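Side-chain contacts in bifunctional endomannanase/endoglucanase (Caldanaerobius polysaccharolyticus, PDB 3W0K), which probably hydrolyses beta-linked mannan and glucan chains from within, as a bifunctional glycoside hydrolase of family 5: residues A[56-59]-A[60-63]; A[111-114]-A[115-119]. All blocks are in the same frame, centred on the assembly; numbering follows the deposited sequence.

Interaction 1 of 2, residues A[56-59]-A[60-63]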
loop_
_atom_site.group_PDB
_atom_site.type_symbol
_atom_site.label_atom_id
_atom_site.label_comp_id
_atom_site.label_asym_id
_atom_site.label_seq_id
_atom_site.Cartn_x
_atom_site.Cartn_y
_atom_site.Cartn_z
ATOM N N ASN A 56 20.368 5.473 15.484
ATOM C CA ASN A 56 20.863 6.839 15.321
ATOM C C ASN A 56 20.168 7.482 14.120
ATOM O O ASN A 56 20.811 7.889 13.154
ATOM C CB ASN A 56 22.381 6.861 15.131
ATOM C CG ASN A 56 22.962 8.266 15.225
ATOM O OD1 ASN A 56 22.716 8.984 16.194
ATOM N ND2 ASN A 56 23.722 8.666 14.212
ATOM N N PRO A 57 18.831 7.579 14.166
ATOM C CA PRO A 57 18.119 8.185 13.042
ATOM C C PRO A 57 18.360 9.687 12.955
ATOM O O PRO A 57 18.620 10.340 13.967
ATOM C CB PRO A 57 16.658 7.891 13.379
ATOM C CG PRO A 57 16.648 7.977 14.866
ATOM C CD PRO A 57 17.892 7.201 15.236
ATOM N N ASP A 58 18.343 10.216 11.738
ATOM C CA ASP A 58 18.497 11.650 11.540
ATOM C C ASP A 58 17.069 12.172 11.661
ATOM O O ASP A 58 16.320 12.198 10.683
ATOM C CB ASP A 58 19.065 11.951 10.149
ATOM C CG ASP A 58 19.299 13.439 9.912
ATOM O OD1 ASP A 58 18.919 14.268 10.768
ATOM O OD2 ASP A 58 19.867 13.781 8.855
ATOM N N LYS A 59 16.691 12.563 12.874
ATOM C CA LYS A 59 15.342 13.047 13.142
ATOM C C LYS A 59 14.941 14.304 12.373
ATOM O O LYS A 59 13.752 14.607 12.257
ATOM C CB LYS A 59 15.129 13.200 14.652
ATOM C CG LYS A 59 15.330 11.883 15.403
ATOM C CD LYS A 59 15.120 12.015 16.903
ATOM C CE LYS A 59 15.377 10.682 17.596
ATOM N NZ LYS A 59 15.280 10.775 19.081
ATOM N N LYS A 60 15.924 15.003 11.809
ATOM C CA LYS A 60 15.669 16.206 11.015
ATOM C C LYS A 60 14.850 15.817 9.779
ATOM O O LYS A 60 13.996 16.575 9.320
ATOM C CB LYS A 60 17.001 16.839 10.586
ATOM C CG LYS A 60 16.900 17.992 9.592
ATOM C CD LYS A 60 16.324 19.247 10.223
ATOM C CE LYS A 60 16.311 20.403 9.231
ATOM N NZ LYS A 60 15.742 21.643 9.831
ATOM N N VAL A 61 15.103 14.615 9.268
ATOM C CA VAL A 61 14.401 14.103 8.094
ATOM C C VAL A 61 12.903 13.938 8.362
ATOM O O VAL A 61 12.087 14.084 7.447
ATOM C CB VAL A 61 15.016 12.760 7.626
ATOM C CG1 VAL A 61 14.284 12.228 6.398
ATOM C CG2 VAL A 61 16.493 12.950 7.300
ATOM N N PHE A 62 12.540 13.687 9.619
ATOM C CA PHE A 62 11.136 13.516 9.994
ATOM C C PHE A 62 10.312 14.782 9.755
ATOM O O PHE A 62 9.080 14.740 9.767
ATOM C CB PHE A 62 11.004 13.083 11.458
ATOM C CG PHE A 62 11.606 11.736 11.763
ATOM C CD1 PHE A 62 11.878 11.378 13.079
ATOM C CD2 PHE A 62 11.900 10.825 10.747
ATOM C CE1 PHE A 62 12.430 10.134 13.385
ATOM C CE2 PHE A 62 12.454 9.579 11.047
ATOM C CZ PHE A 62 12.719 9.236 12.366
ATOM N N GLU A 63 10.988 15.911 9.554
ATOM C CA GLU A 63 10.284 17.159 9.283
ATOM C C GLU A 63 9.508 17.055 7.974
ATOM O O GLU A 63 8.511 17.750 7.782
ATOM C CB GLU A 63 11.251 18.340 9.271
ATOM C CG GLU A 63 11.778 18.660 10.660
ATOM C CD GLU A 63 12.762 19.816 10.689
ATOM O OE1 GLU A 63 13.405 20.001 11.744
ATOM O OE2 GLU A 63 12.892 20.540 9.678
#
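Asp58 and Val61 meet where the loop after strand 38-44 leads into helix 62-74, a helix on the outside of the (beta/alpha)8 barrel. Asp58 reaches the turn with both its backbone and its side chain. Asp58 O accepts a hydrogen bond from Val61 N at 3.1 Å. Asp58 OD1 accepts one from Lys60 N at 3.3 Å, a long bond that comes from above the carboxylate plane. CG of Asp58 stands anti to the backbone N (chi1 -178°), and this carries the carboxylate forward along the chain, alongside the Lys60 side chain. OD2 lies against the methyl CG2 of Val61, whose side chain runs across that of Asp58 at about a right angle. Asp58 thus takes up two backbone amides, those of Lys60 and Val61.

One residue further on, Lys59 O accepts a hydrogen bond from Phe62 N at 3.0 Å. Here the donor stands well above the carbonyl plane. The Phe62 ring turns back under Lys59. CA of Lys59 sits over one face of the Phe62 ring, 4.2 Å from the ring centroid, in a CH-pi contact displaced toward the rim. Lys59 CG adds a touch on CE1. Pro57 CB approaches CZ of the same ring more loosely.

Trp48 and Phe118 also meet the ring, so this buried group ties the exposed turn to the interior. Trp48 shares a backbone hydrogen bond with Asp58 as well. On the outer side, Lys60 bends at its second torsion (chi2 71°) and heads for Glu63, one turn along. Lys60 NZ forms a salt bridge with Glu63, meeting OE2 of Glu63 at 3.1 Å on the syn side of the carboxylate.

Interaction 2 of 2, residues A[111-114]-A[115-119]; sequences FVYQ and WELFA
Helix 105-121 packs on the outside of the (beta/alpha)8 barrel, and Phe111 meets Trp115 one turn along it, on the side near strand 78-83. The pair is edge-to-face. The indole brings the edge of its five-membered ring to the face of Phe111, with centroids 4.9 Å apart and planes at 87°. CD1 of Trp115 stands over that face, toward the rim, 3.7 Å from CZ of Phe111. The indole NE1 donates to Leu134 O, which should help fix the rotation of the ring.

Tyr113 and Leu117 make the next pair. CG of Tyr113 is anti to its own N (chi1 170°), which swings the ring along the helix to Leu117. There Leu117 CG lies over one face, 4.0 Å from the centroid of the Tyr113 ring. Leu117 CD1 reaches Tyr113 CE2 at 3.5 Å, and Leu117 CD2 sits by the hydroxyl end. A serine in place of Tyr113 would probably leave Leu117 without this aromatic cover and take away a surface that Phe55 and Pro57 also touch. Both pairs ride on i to i+4 backbone bonds, among them Leu117 N to Tyr113 O. Contact here is therefore mainly apolar and aromatic, with the indole N-H satisfied by a backbone carbonyl.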
loop_
_atom_site.group_PDB
_atom_site.type_symbol
_atom_site.label_atom_id
_atom_site.label_comp_id
_atom_site.label_asym_id
_atom_site.label_seq_id
_atom_site.Cartn_x
_atom_site.Cartn_y
_atom_site.Cartn_z
ATOM N N PHE A 111 13.356 -2.033 14.121
ATOM C CA PHE A 111 12.017 -1.861 13.559
ATOM C C PHE A 111 11.063 -1.313 14.617
ATOM O O PHE A 111 10.355 -0.333 14.377
ATOM C CB PHE A 111 11.520 -3.220 13.050
ATOM C CG PHE A 111 10.125 -3.203 12.487
ATOM C CD1 PHE A 111 9.864 -2.611 11.257
ATOM C CD2 PHE A 111 9.083 -3.839 13.159
ATOM C CE1 PHE A 111 8.588 -2.658 10.702
ATOM C CE2 PHE A 111 7.800 -3.890 12.609
ATOM C CZ PHE A 111 7.553 -3.300 11.378
ATOM N N VAL A 112 11.039 -1.959 15.780
ATOM C CA VAL A 112 10.179 -1.528 16.878
ATOM C C VAL A 112 10.554 -0.109 17.317
ATOM O O VAL A 112 9.676 0.721 17.558
ATOM C CB VAL A 112 10.255 -2.521 18.068
ATOM C CG1 VAL A 112 9.498 -1.975 19.284
ATOM C CG2 VAL A 112 9.670 -3.862 17.652
ATOM N N TYR A 113 11.854 0.175 17.371
ATOM C CA TYR A 113 12.341 1.496 17.763
ATOM C C TYR A 113 11.848 2.577 16.799
ATOM O O TYR A 113 11.445 3.656 17.236
ATOM C CB TYR A 113 13.872 1.497 17.838
ATOM C CG TYR A 113 14.497 2.866 18.001
ATOM C CD1 TYR A 113 14.402 3.563 19.205
ATOM C CD2 TYR A 113 15.186 3.464 16.946
ATOM C CE1 TYR A 113 14.977 4.824 19.352
ATOM C CE2 TYR A 113 15.763 4.720 17.084
ATOM C CZ TYR A 113 15.655 5.394 18.285
ATOM O OH TYR A 113 16.215 6.645 18.408
ATOM N N GLN A 114 11.865 2.277 15.498
ATOM C CA GLN A 114 11.404 3.219 14.472
ATOM C C GLN A 114 9.953 3.586 14.742
ATOM O O GLN A 114 9.584 4.762 14.734
ATOM C CB GLN A 114 11.455 2.588 13.075
ATOM C CG GLN A 114 12.780 1.997 12.657
ATOM C CD GLN A 114 13.821 3.039 12.351
ATOM O OE1 GLN A 114 14.783 3.208 13.096
ATOM N NE2 GLN A 114 13.648 3.733 11.236
ATOM N N TRP A 115 9.128 2.564 14.953
ATOM C CA TRP A 115 7.714 2.776 15.210
ATOM C C TRP A 115 7.443 3.494 16.522
ATOM O O TRP A 115 6.496 4.270 16.617
ATOM C CB TRP A 115 6.936 1.464 15.087
ATOM C CG TRP A 115 6.633 1.152 13.651
ATOM C CD1 TRP A 115 6.990 0.031 12.953
ATOM C CD2 TRP A 115 5.946 2.003 12.719
ATOM N NE1 TRP A 115 6.571 0.135 11.645
ATOM C CE2 TRP A 115 5.929 1.335 11.476
ATOM C CE3 TRP A 115 5.350 3.270 12.815
ATOM C CZ2 TRP A 115 5.336 1.888 10.332
ATOM C CZ3 TRP A 115 4.763 3.822 11.680
ATOM C CH2 TRP A 115 4.760 3.129 10.454
ATOM N N GLU A 116 8.294 3.269 17.518
ATOM C CA GLU A 116 8.133 3.957 18.794
ATOM C C GLU A 116 8.445 5.437 18.589
ATOM O O GLU A 116 7.805 6.300 19.190
ATOM C CB GLU A 116 9.049 3.358 19.857
ATOM C CG GLU A 116 8.606 1.985 20.337
ATOM C CD GLU A 116 9.542 1.395 21.376
ATOM O OE1 GLU A 116 10.774 1.521 21.216
ATOM O OE2 GLU A 116 9.043 0.798 22.350
ATOM N N LEU A 117 9.421 5.724 17.726
ATOM C CA LEU A 117 9.796 7.103 17.412
ATOM C C LEU A 117 8.599 7.847 16.833
ATOM O O LEU A 117 8.265 8.942 17.284
ATOM C CB LEU A 117 10.939 7.144 16.398
ATOM C CG LEU A 117 12.351 6.793 16.858
ATOM C CD1 LEU A 117 13.269 6.788 15.650
ATOM C CD2 LEU A 117 12.828 7.797 17.900
ATOM N N PHE A 118 7.945 7.241 15.846
ATOM C CA PHE A 118 6.782 7.858 15.221
ATOM C C PHE A 118 5.599 7.937 16.179
ATOM O O PHE A 118 4.866 8.926 16.184
ATOM C CB PHE A 118 6.404 7.120 13.931
ATOM C CG PHE A 118 7.423 7.266 12.837
ATOM C CD1 PHE A 118 7.969 8.512 12.537
ATOM C CD2 PHE A 118 7.852 6.156 12.115
ATOM C CE1 PHE A 118 8.927 8.649 11.534
ATOM C CE2 PHE A 118 8.808 6.283 11.112
ATOM C CZ PHE A 118 9.348 7.530 10.820
ATOM N N ALA A 119 5.423 6.908 17.006
ATOM C CA ALA A 119 4.334 6.908 17.978
ATOM C C ALA A 119 4.504 8.086 18.935
ATOM O O ALA A 119 3.542 8.798 19.235
ATOM C CB ALA A 119 4.304 5.595 18.749
#

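How the interactions relate
Interaction 1 comes first along the chain and interaction 2 follows, with strand 78-83 between them. Their centres are 12 Å apart, on the same side of the chain's centre. One lies where the loop leads into helix 62-74 and the other within helix 105-121, two outer helices of the same (beta/alpha)8 fold. They touch directly. Pro57 CG packs on Leu117 CD1 at 3.7 Å, and Pro57 CD lies 3.6 Å from Tyr113 OH. Phe62 CE2 lies 3.7 Å from Phe118 CE1. The loop of 56-59 therefore closes against the second helix. Together the two contacts join a surface turn, through the apolar side chains of Pro57 and Phe62, to the neighbouring outer helix.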